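PDB 3OBE: sugar phosphate isomerase/epimerase from Parabacteroides distasonis, which probably acts as an isomerase, on a fold of the xylose isomerase-like TIM-barrel type. Local coordinates for residues 31-36 / 284-289; 212-217 / 240-245; 218-223 / 254-259. All coordinates share one frame; numbering follows the deposited sequence. Where two conformers were deposited one is given.

Interaction 1: residues 31-36 / 284-289; sequences GQELLQ and GRTQFE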
ATOM      1  N   GLY A  31       9.060   9.323   8.000  1.00 24.94           N
ATOM      2  CA  GLY A  31       8.504   9.885   9.239  1.00 27.63           C
ATOM      3  C   GLY A  31       8.647  11.372   9.371  1.00 27.66           C
ATOM      4  O   GLY A  31       8.181  12.185   8.515  1.00 28.94           O
ATOM      5  N   GLN A  32       9.403  11.743  10.397  1.00 30.67           N
ATOM      6  CA  GLN A  32       9.527  13.134  10.783  1.00 30.90           C
ATOM      7  C   GLN A  32      10.406  13.896   9.812  1.00 29.06           C
ATOM      8  O   GLN A  32      10.355  15.113   9.786  1.00 28.15           O
ATOM      9  CB  GLN A  32      10.046  13.244  12.240  1.00 33.49           C
ATOM     10  CG  GLN A  32       8.979  12.865  13.261  1.00 37.82           C
ATOM     11  CD  GLN A  32       7.807  13.849  13.262  1.00 43.92           C
ATOM     12  OE1 GLN A  32       7.989  15.068  13.106  1.00 48.34           O
ATOM     13  NE2 GLN A  32       6.597  13.319  13.399  1.00 48.79           N
ATOM     14  N   GLU A  33      11.203  13.194   8.988  1.00 25.37           N
ATOM     15  CA  GLU A  33      12.118  13.929   8.104  1.00 25.63           C
ATOM     16  C   GLU A  33      11.343  14.735   7.072  1.00 25.33           C
ATOM     17  O   GLU A  33      11.793  15.817   6.684  1.00 25.20           O
ATOM     18  CB  GLU A  33      13.100  13.015   7.382  1.00 24.21           C
ATOM     19  CG  GLU A  33      13.976  12.245   8.308  1.00 25.07           C
ATOM     20  CD  GLU A  33      14.944  11.306   7.609  1.00 25.95           C
ATOM     21  OE1 GLU A  33      15.330  11.577   6.431  1.00 21.85           O
ATOM     22  OE2 GLU A  33      15.343  10.322   8.289  1.00 20.76           O
ATOM     23  N   LEU A  34      10.183  14.228   6.669  1.00 25.20           N
ATOM     24  CA  LEU A  34       9.314  14.928   5.711  1.00 27.75           C
ATOM     25  C   LEU A  34       8.444  15.958   6.451  1.00 30.77           C
ATOM     26  O   LEU A  34       8.408  17.115   6.068  1.00 31.37           O
ATOM     27  CB  LEU A  34       8.437  13.944   4.915  1.00 26.90           C
ATOM     28  CG  LEU A  34       7.488  14.521   3.848  1.00 26.85           C
ATOM     29  CD1 LEU A  34       8.203  15.415   2.827  1.00 27.73           C
ATOM     30  CD2 LEU A  34       6.686  13.393   3.120  1.00 28.24           C
ATOM     31  N   LEU A  35       7.805  15.523   7.533  1.00 33.25           N
ATOM     32  CA  LEU A  35       6.842  16.344   8.272  1.00 37.02           C
ATOM     33  C   LEU A  35       7.430  17.644   8.777  1.00 39.60           C
ATOM     34  O   LEU A  35       6.739  18.662   8.796  1.00 41.80           O
ATOM     35  CB  LEU A  35       6.218  15.555   9.427  1.00 37.43           C
ATOM     36  CG  LEU A  35       5.390  14.315   9.065  1.00 38.88           C
ATOM     37  CD1 LEU A  35       5.132  13.501  10.319  1.00 41.39           C
ATOM     38  CD2 LEU A  35       4.107  14.676   8.361  1.00 41.54           C
ATOM     39  N   GLN A  36       8.712  17.635   9.134  1.00 41.13           N
ATOM     40  CA  GLN A  36       9.379  18.819   9.674  1.00 43.31           C
ATOM     41  C   GLN A  36       9.701  19.893   8.627  1.00 43.77           C
ATOM     42  O   GLN A  36      10.026  21.030   8.996  1.00 44.38           O
ATOM     43  CB  GLN A  36      10.684  18.418  10.379  1.00 44.36           C
ATOM     44  CG  GLN A  36      11.865  18.150   9.411  1.00 47.21           C
ATOM     45  CD  GLN A  36      13.048  17.432  10.071  1.00 52.36           C
ATOM     46  OE1 GLN A  36      13.033  17.154  11.281  1.00 56.50           O
ATOM     47  NE2 GLN A  36      14.081  17.128   9.273  1.00 53.66           N
ATOM     48  N   GLY A 284      22.494   4.240  10.913  1.00 21.97           N
ATOM     49  CA  GLY A 284      22.653   5.653  11.234  1.00 22.67           C
ATOM     50  C   GLY A 284      22.364   6.646  10.136  1.00 21.37           C
ATOM     51  O   GLY A 284      22.636   7.833  10.333  1.00 23.90           O
ATOM     52  N   ARG A 285      21.823   6.176   9.019  1.00 20.93           N
ATOM     53  CA  ARG A 285      21.596   7.017   7.850  1.00 20.30           C
ATOM     54  C   ARG A 285      20.188   7.618   7.906  1.00 19.22           C
ATOM     55  O   ARG A 285      19.320   7.186   8.675  1.00 18.53           O
ATOM     56  CB  ARG A 285      21.781   6.204   6.579  1.00 19.38           C
ATOM     57  CG  ARG A 285      23.210   5.621   6.414  1.00 21.86           C
ATOM     58  CD  ARG A 285      23.204   4.635   5.279  1.00 21.19           C
ATOM     59  NE  ARG A 285      22.543   3.390   5.671  1.00 20.42           N
ATOM     60  CZ  ARG A 285      22.608   2.253   4.986  1.00 21.64           C
ATOM     61  NH1 ARG A 285      23.229   2.220   3.824  1.00 22.27           N
ATOM     62  NH2 ARG A 285      22.002   1.174   5.445  1.00 20.51           N
ATOM     63  N   THR A 286      19.958   8.605   7.058  1.00 18.71           N
ATOM     64  CA  THR A 286      18.630   9.203   6.971  1.00 18.09           C
ATOM     65  C   THR A 286      17.699   8.364   6.114  1.00 17.19           C
ATOM     66  O   THR A 286      18.111   7.715   5.148  1.00 17.43           O
ATOM     67  CB  THR A 286      18.680  10.645   6.391  1.00 17.72           C
ATOM     68  OG1 THR A 286      19.142  10.626   5.028  1.00 18.78           O
ATOM     69  CG2 THR A 286      19.562  11.540   7.202  1.00 19.83           C
ATOM     70  N   GLN A 287      16.401   8.446   6.412  1.00 16.60           N
ATOM     71  CA  GLN A 287      15.410   7.860   5.520  1.00 15.45           C
ATOM     72  C   GLN A 287      15.438   8.517   4.160  1.00 15.83           C
ATOM     73  O   GLN A 287      15.271   7.814   3.153  1.00 14.96           O
ATOM     74  CB  GLN A 287      14.016   7.925   6.145  1.00 14.64           C
ATOM     75  CG  GLN A 287      13.898   7.065   7.415  1.00 17.92           C
ATOM     76  CD  GLN A 287      14.180   5.611   7.134  1.00 18.55           C
ATOM     77  OE1 GLN A 287      15.274   5.127   7.401  1.00 20.57           O
ATOM     78  NE2 GLN A 287      13.205   4.904   6.593  1.00 15.26           N
ATOM     79  N   PHE A 288      15.676   9.829   4.107  1.00 16.25           N
ATOM     80  CA  PHE A 288      15.763  10.488   2.775  1.00 17.23           C
ATOM     81  C   PHE A 288      16.800   9.836   1.901  1.00 16.76           C
ATOM     82  O   PHE A 288      16.558   9.630   0.723  1.00 17.60           O
ATOM     83  CB  PHE A 288      15.993  11.985   2.852  1.00 18.46           C
ATOM     84  CG  PHE A 288      14.753  12.772   2.616  1.00 21.54           C
ATOM     85  CD1 PHE A 288      14.190  12.820   1.359  1.00 22.96           C
ATOM     86  CD2 PHE A 288      14.129  13.434   3.651  1.00 24.24           C
ATOM     87  CE1 PHE A 288      13.042  13.548   1.135  1.00 22.87           C
ATOM     88  CE2 PHE A 288      12.952  14.150   3.423  1.00 25.75           C
ATOM     89  CZ  PHE A 288      12.435  14.199   2.153  1.00 20.82           C
ATOM     90  N   GLU A 289      17.967   9.538   2.459  1.00 17.61           N
ATOM     91  CA  GLU A 289      19.004   8.866   1.682  1.00 18.28           C
ATOM     92  C   GLU A 289      18.530   7.578   1.084  1.00 17.20           C
ATOM     93  O   GLU A 289      18.712   7.330  -0.100  1.00 17.27           O
ATOM     94  CB  GLU A 289      20.262   8.637   2.508  1.00 18.25           C
ATOM     95  CG  GLU A 289      21.351   7.956   1.638  1.00 20.69           C
ATOM     96  CD  GLU A 289      22.603   7.587   2.367  1.00 21.66           C
ATOM     97  OE1 GLU A 289      22.739   7.936   3.559  1.00 23.46           O
ATOM     98  OE2 GLU A 289      23.433   6.873   1.715  1.00 23.96           O
TER

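Interaction 2: residues 212-217 / 240-245; sequences KVMFEL and FKLLHI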
ATOM      1  N   LYS A 212     -14.955  -5.271  -5.922  1.00 19.59           N
ATOM      2  CA  LYS A 212     -15.012  -4.477  -4.689  1.00 17.64           C
ATOM      3  C   LYS A 212     -13.635  -4.323  -4.006  1.00 16.56           C
ATOM      4  O   LYS A 212     -13.411  -3.351  -3.364  1.00 15.79           O
ATOM      5  CB  LYS A 212     -15.952  -5.115  -3.683  1.00 17.27           C
ATOM      6  CG  LYS A 212     -17.415  -5.172  -4.123  1.00 18.86           C
ATOM      7  CD  LYS A 212     -18.242  -5.980  -3.123  1.00 17.75           C
ATOM      8  CE  LYS A 212     -19.670  -6.275  -3.605  1.00 19.54           C
ATOM      9  NZ  LYS A 212     -20.401  -7.149  -2.668  1.00 17.01           N
ATOM     10  N   VAL A 213     -12.792  -5.348  -4.092  1.00 14.77           N
ATOM     11  CA  VAL A 213     -11.581  -5.443  -3.326  1.00 14.92           C
ATOM     12  C   VAL A 213     -10.405  -5.819  -4.204  1.00 15.08           C
ATOM     13  O   VAL A 213     -10.477  -6.799  -4.953  1.00 15.02           O
ATOM     14  CB  VAL A 213     -11.736  -6.502  -2.210  1.00 15.26           C
ATOM     15  CG1 VAL A 213     -10.376  -6.803  -1.490  1.00 13.17           C
ATOM     16  CG2 VAL A 213     -12.798  -6.050  -1.212  1.00 12.70           C
HETATM   17  N   MSE A 214      -9.312  -5.048  -4.074  1.00 13.33           N
HETATM   18  CA  MSE A 214      -8.039  -5.467  -4.660  1.00 14.07           C
HETATM   19  C   MSE A 214      -6.992  -5.556  -3.546  1.00 13.27           C
HETATM   20  O   MSE A 214      -7.291  -5.322  -2.354  1.00 13.44           O
HETATM   21  CB  MSE A 214      -7.632  -4.511  -5.788  1.00 13.60           C
HETATM   22  CG  MSE A 214      -7.510  -3.034  -5.397  1.00 13.89           C
HETATM   23 SE   MSE A 214      -5.789  -2.607  -4.587  0.75 13.58          SE
HETATM   24  CE  MSE A 214      -6.151  -0.702  -4.364  1.00 12.51           C
ATOM     25  N   PHE A 215      -5.782  -5.978  -3.917  1.00 12.94           N
ATOM     26  CA  PHE A 215      -4.721  -6.271  -2.993  1.00 12.48           C
ATOM     27  C   PHE A 215      -3.486  -5.469  -3.382  1.00 11.63           C
ATOM     28  O   PHE A 215      -3.133  -5.366  -4.587  1.00 13.65           O
ATOM     29  CB  PHE A 215      -4.453  -7.788  -2.881  1.00 11.07           C
ATOM     30  CG  PHE A 215      -5.606  -8.533  -2.190  1.00 12.09           C
ATOM     31  CD1 PHE A 215      -6.751  -8.859  -2.906  1.00 12.96           C
ATOM     32  CD2 PHE A 215      -5.600  -8.770  -0.823  1.00 14.77           C
ATOM     33  CE1 PHE A 215      -7.816  -9.435  -2.279  1.00 13.67           C
ATOM     34  CE2 PHE A 215      -6.693  -9.389  -0.205  1.00 13.99           C
ATOM     35  CZ  PHE A 215      -7.788  -9.694  -0.920  1.00 11.61           C
ATOM     36  N   GLU A 216      -2.851  -4.931  -2.351  1.00 12.59           N
ATOM     37  CA  GLU A 216      -1.546  -4.248  -2.476  1.00 11.66           C
ATOM     38  C   GLU A 216      -0.537  -5.239  -1.985  1.00 12.58           C
ATOM     39  O   GLU A 216      -0.330  -5.402  -0.774  1.00 11.82           O
ATOM     40  CB  GLU A 216      -1.549  -2.953  -1.669  1.00 12.25           C
ATOM     41  CG  GLU A 216      -0.231  -2.126  -1.681  1.00 12.12           C
ATOM     42  CD  GLU A 216      -0.409  -0.817  -1.031  1.00 12.81           C
ATOM     43  OE1 GLU A 216      -0.579  -0.817   0.186  1.00 10.78           O
ATOM     44  OE2 GLU A 216      -0.263   0.234  -1.716  1.00 12.06           O
ATOM     45  N   LEU A 217       0.079  -5.933  -2.921  1.00 13.11           N
ATOM     46  CA  LEU A 217       0.968  -7.035  -2.592  1.00 12.41           C
ATOM     47  C   LEU A 217       2.285  -6.494  -2.095  1.00 12.94           C
ATOM     48  O   LEU A 217       2.981  -5.806  -2.819  1.00 13.36           O
ATOM     49  CB  LEU A 217       1.216  -7.943  -3.773  1.00 12.47           C
ATOM     50  CG  LEU A 217       2.145  -9.118  -3.500  1.00 13.53           C
ATOM     51  CD1 LEU A 217       1.633  -9.971  -2.287  1.00 13.53           C
ATOM     52  CD2 LEU A 217       2.380  -9.904  -4.738  1.00 15.60           C
ATOM     53  N   PHE A 240      -4.098  -8.412  -7.611  1.00 16.48           N
ATOM     54  CA  PHE A 240      -2.987  -7.618  -7.137  1.00 15.98           C
ATOM     55  C   PHE A 240      -2.824  -6.417  -8.032  1.00 17.16           C
ATOM     56  O   PHE A 240      -2.147  -6.491  -9.060  1.00 20.17           O
ATOM     57  CB  PHE A 240      -1.747  -8.522  -7.089  1.00 15.79           C
ATOM     58  CG  PHE A 240      -1.821  -9.558  -6.032  1.00 17.77           C
ATOM     59  CD1 PHE A 240      -1.956  -9.180  -4.709  1.00 15.27           C
ATOM     60  CD2 PHE A 240      -1.770 -10.924  -6.317  1.00 18.83           C
ATOM     61  CE1 PHE A 240      -2.030 -10.131  -3.695  1.00 15.72           C
ATOM     62  CE2 PHE A 240      -1.865 -11.842  -5.300  1.00 15.65           C
ATOM     63  CZ  PHE A 240      -1.968 -11.453  -4.015  1.00 15.84           C
ATOM     64  N   LYS A 241      -3.478  -5.311  -7.671  0.50 16.40           N
ATOM     65  CA  LYS A 241      -3.512  -4.128  -8.519  0.50 16.00           C
ATOM     66  C   LYS A 241      -2.424  -3.096  -8.155  0.50 15.59           C
ATOM     67  O   LYS A 241      -2.107  -2.231  -8.975  0.50 16.20           O
ATOM     68  CB  LYS A 241      -4.908  -3.452  -8.496  0.50 15.95           C
ATOM     69  CG  LYS A 241      -6.020  -4.297  -9.168  0.50 17.09           C
ATOM     70  CD  LYS A 241      -7.322  -3.504  -9.321  0.50 17.72           C
ATOM     71  CE  LYS A 241      -8.445  -4.298  -9.994  0.50 20.52           C
ATOM     72  NZ  LYS A 241      -9.751  -3.603  -9.891  0.50 20.24           N
ATOM     73  N   LEU A 242      -1.891  -3.197  -6.947  1.00 13.56           N
ATOM     74  CA  LEU A 242      -0.765  -2.387  -6.481  1.00 13.84           C
ATOM     75  C   LEU A 242       0.301  -3.315  -5.911  1.00 13.20           C
ATOM     76  O   LEU A 242       0.020  -4.423  -5.409  1.00 13.56           O
ATOM     77  CB  LEU A 242      -1.201  -1.398  -5.389  1.00 13.67           C
ATOM     78  CG  LEU A 242      -2.253  -0.361  -5.697  1.00 13.61           C
ATOM     79  CD1 LEU A 242      -2.680   0.354  -4.404  1.00 16.35           C
ATOM     80  CD2 LEU A 242      -1.763   0.610  -6.763  1.00 13.56           C
ATOM     81  N   LEU A 243       1.552  -2.849  -5.920  1.00 13.84           N
ATOM     82  CA  LEU A 243       2.574  -3.447  -5.101  1.00 14.31           C
ATOM     83  C   LEU A 243       3.070  -2.437  -4.084  1.00 14.31           C
ATOM     84  O   LEU A 243       3.091  -1.216  -4.357  1.00 13.73           O
ATOM     85  CB  LEU A 243       3.791  -3.875  -5.911  1.00 15.08           C
ATOM     86  CG  LEU A 243       3.557  -4.819  -7.111  1.00 15.56           C
ATOM     87  CD1 LEU A 243       4.860  -5.107  -7.920  1.00 16.93           C
ATOM     88  CD2 LEU A 243       2.854  -6.108  -6.648  1.00 15.90           C
ATOM     89  N   HIS A 244       3.557  -2.970  -2.967  1.00 12.66           N
ATOM     90  CA  HIS A 244       4.581  -2.284  -2.195  1.00 13.07           C
ATOM     91  C   HIS A 244       5.931  -2.848  -2.590  1.00 13.21           C
ATOM     92  O   HIS A 244       6.114  -4.085  -2.622  1.00 13.85           O
ATOM     93  CB  HIS A 244       4.381  -2.426  -0.704  1.00 12.53           C
ATOM     94  CG  HIS A 244       3.741  -1.227  -0.097  1.00 12.67           C
ATOM     95  ND1 HIS A 244       4.022  -0.780   1.174  1.00 13.00           N
ATOM     96  CD2 HIS A 244       2.797  -0.390  -0.591  1.00 12.26           C
ATOM     97  CE1 HIS A 244       3.297   0.290   1.441  1.00 12.00           C
ATOM     98  NE2 HIS A 244       2.521   0.542   0.398  1.00 12.90           N
ATOM     99  N   ILE A 245       6.848  -1.942  -2.923  1.00 12.90           N
ATOM    100  CA  ILE A 245       8.214  -2.281  -3.269  1.00 13.15           C
ATOM    101  C   ILE A 245       9.071  -1.933  -2.061  1.00 14.41           C
ATOM    102  O   ILE A 245       9.207  -0.750  -1.679  1.00 14.84           O
ATOM    103  CB  ILE A 245       8.685  -1.553  -4.567  1.00 13.55           C
ATOM    104  CG1 ILE A 245       7.873  -2.063  -5.777  1.00 13.77           C
ATOM    105  CG2 ILE A 245      10.214  -1.679  -4.782  1.00 14.16           C
ATOM    106  CD1 ILE A 245       8.147  -3.581  -6.125  1.00 13.23           C
TER

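Interaction 3: residues 218-223 / 254-259; sequences DVYWAV and SGMMNF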
ATOM      1  N   ASP A 218       2.578  -6.816  -0.847  1.00 12.25           N
ATOM      2  CA  ASP A 218       3.920  -6.508  -0.283  1.00 11.51           C
ATOM      3  C   ASP A 218       4.888  -7.612  -0.651  1.00 12.93           C
ATOM      4  O   ASP A 218       4.846  -8.700  -0.097  1.00 13.94           O
ATOM      5  CB  ASP A 218       3.942  -6.262   1.204  1.00 12.24           C
ATOM      6  CG  ASP A 218       5.170  -5.448   1.574  1.00 11.36           C
ATOM      7  OD1 ASP A 218       6.281  -6.023   1.367  1.00 13.61           O
ATOM      8  OD2 ASP A 218       5.029  -4.259   1.979  1.00 13.23           O
ATOM      9  N   VAL A 219       5.712  -7.349  -1.672  1.00 13.03           N
ATOM     10  CA  VAL A 219       6.564  -8.396  -2.191  1.00 14.03           C
ATOM     11  C   VAL A 219       7.610  -8.804  -1.154  1.00 14.51           C
ATOM     12  O   VAL A 219       8.002  -9.980  -1.068  1.00 14.27           O
ATOM     13  CB  VAL A 219       7.179  -8.017  -3.547  1.00 15.43           C
ATOM     14  CG1 VAL A 219       6.070  -7.880  -4.568  1.00 17.28           C
ATOM     15  CG2 VAL A 219       8.062  -6.738  -3.444  1.00 14.15           C
ATOM     16  N   TYR A 220       8.075  -7.846  -0.355  1.00 14.75           N
ATOM     17  CA  TYR A 220       9.101  -8.138   0.662  1.00 14.96           C
ATOM     18  C   TYR A 220       8.527  -8.969   1.791  1.00 14.41           C
ATOM     19  O   TYR A 220       9.110  -9.960   2.171  1.00 14.69           O
ATOM     20  CB  TYR A 220       9.656  -6.858   1.250  1.00 14.28           C
ATOM     21  CG  TYR A 220      10.641  -7.050   2.352  1.00 13.49           C
ATOM     22  CD1 TYR A 220      12.003  -7.363   2.084  1.00 14.61           C
ATOM     23  CD2 TYR A 220      10.261  -6.898   3.687  1.00 13.06           C
ATOM     24  CE1 TYR A 220      12.927  -7.477   3.154  1.00 15.47           C
ATOM     25  CE2 TYR A 220      11.179  -7.036   4.707  1.00 14.45           C
ATOM     26  CZ  TYR A 220      12.490  -7.314   4.438  1.00 15.21           C
ATOM     27  OH  TYR A 220      13.386  -7.444   5.455  1.00 15.79           O
ATOM     28  N   TRP A 221       7.386  -8.563   2.337  1.00 12.71           N
ATOM     29  CA  TRP A 221       6.860  -9.309   3.483  1.00 12.94           C
ATOM     30  C   TRP A 221       6.346 -10.687   3.016  1.00 12.88           C
ATOM     31  O   TRP A 221       6.327 -11.631   3.812  1.00 13.02           O
ATOM     32  CB  TRP A 221       5.767  -8.515   4.203  1.00 13.53           C
ATOM     33  CG  TRP A 221       6.300  -7.283   4.916  1.00 13.35           C
ATOM     34  CD1 TRP A 221       5.938  -5.983   4.672  1.00 14.75           C
ATOM     35  CD2 TRP A 221       7.284  -7.219   5.965  1.00 13.03           C
ATOM     36  NE1 TRP A 221       6.599  -5.136   5.508  1.00 14.21           N
ATOM     37  CE2 TRP A 221       7.439  -5.854   6.313  1.00 14.04           C
ATOM     38  CE3 TRP A 221       8.029  -8.175   6.664  1.00 13.31           C
ATOM     39  CZ2 TRP A 221       8.339  -5.432   7.293  1.00 15.35           C
ATOM     40  CZ3 TRP A 221       8.911  -7.742   7.631  1.00 14.05           C
ATOM     41  CH2 TRP A 221       9.065  -6.384   7.932  1.00 16.15           C
ATOM     42  N   ALA A 222       6.032 -10.832   1.733  1.00 13.38           N
ATOM     43  CA  ALA A 222       5.734 -12.153   1.174  1.00 12.70           C
ATOM     44  C   ALA A 222       6.995 -13.044   1.198  1.00 13.33           C
ATOM     45  O   ALA A 222       6.967 -14.161   1.737  1.00 12.13           O
ATOM     46  CB  ALA A 222       5.199 -12.026  -0.249  1.00 13.20           C
ATOM     47  N   VAL A 223       8.125 -12.516   0.708  1.00 12.46           N
ATOM     48  CA  VAL A 223       9.413 -13.268   0.825  1.00 12.79           C
ATOM     49  C   VAL A 223       9.782 -13.601   2.283  1.00 12.14           C
ATOM     50  O   VAL A 223      10.217 -14.733   2.576  1.00 13.01           O
ATOM     51  CB  VAL A 223      10.559 -12.547   0.100  1.00 12.24           C
ATOM     52  CG1 VAL A 223      11.894 -13.272   0.377  1.00 14.43           C
ATOM     53  CG2 VAL A 223      10.242 -12.459  -1.443  1.00 14.02           C
ATOM     54  N   SER A 254      20.139  -5.589  -1.551  1.00 16.97           N
ATOM     55  CA  SER A 254      20.334  -6.773  -0.680  1.00 18.17           C
ATOM     56  C   SER A 254      20.500  -8.034  -1.539  1.00 17.66           C
ATOM     57  O   SER A 254      20.485  -7.947  -2.767  1.00 19.14           O
ATOM     58  CB  SER A 254      19.208  -6.948   0.302  1.00 17.82           C
ATOM     59  OG  SER A 254      18.078  -7.601  -0.247  1.00 17.58           O
ATOM     60  N   GLY A 255      20.741  -9.163  -0.881  1.00 17.17           N
ATOM     61  CA  GLY A 255      20.721 -10.461  -1.534  1.00 17.54           C
ATOM     62  C   GLY A 255      19.343 -11.076  -1.712  1.00 17.69           C
ATOM     63  O   GLY A 255      19.248 -12.162  -2.261  1.00 18.21           O
HETATM   64  N   MSE A 256      18.225 -10.445  -1.295  0.50 17.30           N
HETATM   65  CA  MSE A 256      16.936 -11.203  -1.081  0.50 17.63           C
HETATM   66  C   MSE A 256      15.777 -11.360  -2.143  0.50 17.52           C
HETATM   67  O   MSE A 256      15.177 -12.432  -2.195  0.50 20.35           O
HETATM   68  CB  MSE A 256      16.305 -10.764   0.258  0.50 17.70           C
HETATM   69  CG  MSE A 256      17.292 -10.696   1.407  0.50 19.68           C
HETATM   70 SE   MSE A 256      16.381 -10.073   3.034  0.38 24.34          SE
HETATM   71  CE  MSE A 256      14.947 -11.245   2.730  0.50 15.38           C
HETATM   72  N   MSE A 257      15.416 -10.350  -2.944  1.00 17.93           N
HETATM   73  CA  MSE A 257      14.394  -9.879  -3.881  1.00 15.35           C
HETATM   74  C   MSE A 257      14.931  -9.940  -5.317  1.00 16.22           C
HETATM   75  O   MSE A 257      16.059  -9.525  -5.588  1.00 17.58           O
HETATM   76  CB  MSE A 257      13.943  -8.436  -3.527  1.00 14.90           C
HETATM   77  CG  MSE A 257      13.684  -8.167  -2.053  1.00 14.50           C
HETATM   78 SE   MSE A 257      12.334  -9.366  -1.423  0.75 15.81          SE
HETATM   79  CE  MSE A 257      10.873  -9.026  -2.674  1.00 19.55           C
ATOM     80  N   ASN A 258      14.089 -10.454  -6.208  1.00 16.39           N
ATOM     81  CA  ASN A 258      14.363 -10.460  -7.640  1.00 16.46           C
ATOM     82  C   ASN A 258      13.421  -9.451  -8.300  1.00 16.48           C
ATOM     83  O   ASN A 258      12.346  -9.798  -8.794  1.00 16.39           O
ATOM     84  CB  ASN A 258      14.165 -11.861  -8.201  1.00 16.81           C
ATOM     85  CG  ASN A 258      14.772 -11.987  -9.610  1.00 17.10           C
ATOM     86  OD1 ASN A 258      14.698 -11.032 -10.385  1.00 18.95           O
ATOM     87  ND2 ASN A 258      15.292 -13.138  -9.940  1.00 16.09           N
ATOM     88  N   PHE A 259      13.806  -8.187  -8.248  1.00 17.06           N
ATOM     89  CA  PHE A 259      12.988  -7.116  -8.795  1.00 16.55           C
ATOM     90  C   PHE A 259      12.817  -7.251 -10.304  1.00 17.30           C
ATOM     91  O   PHE A 259      11.736  -6.975 -10.799  1.00 17.95           O
ATOM     92  CB  PHE A 259      13.492  -5.746  -8.335  1.00 16.43           C
ATOM     93  CG  PHE A 259      13.190  -5.487  -6.885  1.00 14.93           C
ATOM     94  CD1 PHE A 259      11.865  -5.449  -6.466  1.00 16.04           C
ATOM     95  CD2 PHE A 259      14.189  -5.363  -5.949  1.00 15.22           C
ATOM     96  CE1 PHE A 259      11.522  -5.271  -5.145  1.00 14.87           C
ATOM     97  CE2 PHE A 259      13.831  -5.179  -4.596  1.00 14.53           C
ATOM     98  CZ  PHE A 259      12.517  -5.105  -4.237  1.00 14.85           C
TER

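Interaction 1: residues 31-36 / 284-289
E33 and F288 bring the two backbones closest, their CA atoms 7.3 Å apart where the short helix 32-35 faces the first turn of helix 287-300. The main event is a carboxylate set against a helix start. The side chain of E33 leaves with CG anti to its carbonyl carbon (chi1 -60°) and runs extended beyond that, which carries the carboxylate across to the other segment. There both oxygens accept from backbone N-H groups: OE2 takes Q287 N at 2.9 Å, and OE1 takes F288 N, also at 2.9 Å. Each donor comes in on the syn side of its oxygen, with Q287 N 20° and F288 N 33° out of the carboxylate plane, so the group is held at two points and its rotation is fixed. A negative charge placed on the first N-H groups of a helix is also likely to be favoured by the helix dipole. T286, the N-cap, takes the next donor: its OG1 accepts from E289 N at 3.0 Å, while its CB rests 3.5 Å from E33 OE1. Q287 lays its CB against E33 OE2, the two side chains roughly perpendicular; beyond this its amide turns away to S29, E279, D281 and W249. The F288 ring lies beside E33 and L34, with CD2 3.9 Å from E33 CB, the carbonyl O of E33 in plane at its edge, and CZ 4.5 Å from L34 CD1. L30 and the helix 38-48 residues R44 and L45 also touch this ring. In this TIM barrel the segment after strand 24-26 is thereby tied to the final helix, which follows the adjacent last strand 273-276, by a glutamate binding the first N-H groups of a helix whose N-cap is T286.

Interaction 2: residues 212-217 / 240-245
The carbonyl oxygen of F215 is gripped by two neighbouring backbone N-H groups, K241 N at 3.1 Å and L242 N at 3.4 Å, both weak bonds. That sharing marks a beta bulge between adjacent parallel strands of the TIM barrel: F215 pairs with F240, but E216 pairs with L242. After it the ladder is regular, with L217 N donating to L242 O and H244 N to L217 O, each at 2.9 Å. On one face, E216 extends with CG anti to its backbone N (chi1 179°), and its carboxylate meets the H244 ring, CD to CD2 3.3 Å, the two planes 49° apart. The polar ends are bonded to other residues: E216 OE1 to H96 NE2, and H244 NE2 to E54 OE1. An alanine at E216 would probably leave H96 without this acceptor and open a gap beside the H244 ring and L242 CB. Nearby, the CE of M214, a selenomethionine, packs 3.6 Å from L242 CD1. The other face is apolar. F240 CD1 lies between F215 CB (3.4 Å) and L217 CB, while L217 CD2 sits 4.3 Å above the plane of the F240 ring, over its centre.

Interaction 3: residues 218-223 / 254-259
M257, a selenomethionine, pushes its tip against one side of helix 219-224, and apolar contacts with V219 and V223 do most of the work. Its chain bends at chi2, which places SE, and again at chi3 (-55°), which turns CE in toward the helix. CE then settles 3.7 Å from V219 CG2 and 3.7 Å from V223 CG2, and close against the backbone, 3.4 Å from V219 O. Selenium itself lies 3.9 Å from V223 CB; the V223 and M257 side chains run alongside each other, oppositely directed. V219 CG2 is also 4.1 Å from F259 CE1, and P229 of helix 229-235 and I262 of helix 259-269 touch V219 as well.

The aromatic part is a Met-aromatic contact: M257 SE stands 5.3 Å from the centroid of the Y220 ring in an oblique approach, with the two side chains nearly perpendicular. Y220 is held from other directions too, by a hydrogen bond between its OH and R248 NH1 and a cation-pi contact with K246, and its CD2 lies over the centre of the W221 ring. In the TIM barrel this is where the short helix after strand 213-218 meets the loop after the neighbouring strand 240-245: the first strand turns straight into its helix, while the second is followed by a long excursion before helix 259-269.

No hydrogen bond crosses between the two segments. D218 is the N-cap of helix 219-224, and its OD1 accepts from W221 N at 2.9 Å, the donor standing above the carboxylate plane, while OD2 is bound by H169. In 254-259, S254 OG accepts from M256 N at 3.0 Å, an ST turn that takes in M256, likewise a selenomethionine.

Interactions 2 and 3 are continuous: strand 213-218 runs directly into helix 219-224, and H244 CB lies 3.3 Å from D218 OD2, with I245 CG2 3.8 Å from F259 CE1. Their centres are about 15 Å apart. A polar cluster surrounds H244, hydrogen-bonded in the pairs E216-H96, H244-E54 and D218-H169. A phosphate ion, probably from the crystallisation liquor, lies about 4 Å from the H244 side chain and may mark the pocket, consistent with the usual TIM-barrel active site at the C-terminal strand ends. Interaction 1 stands apart, its centre about 26 Å from interaction 2 and about 23 Å from interaction 3, without touching either.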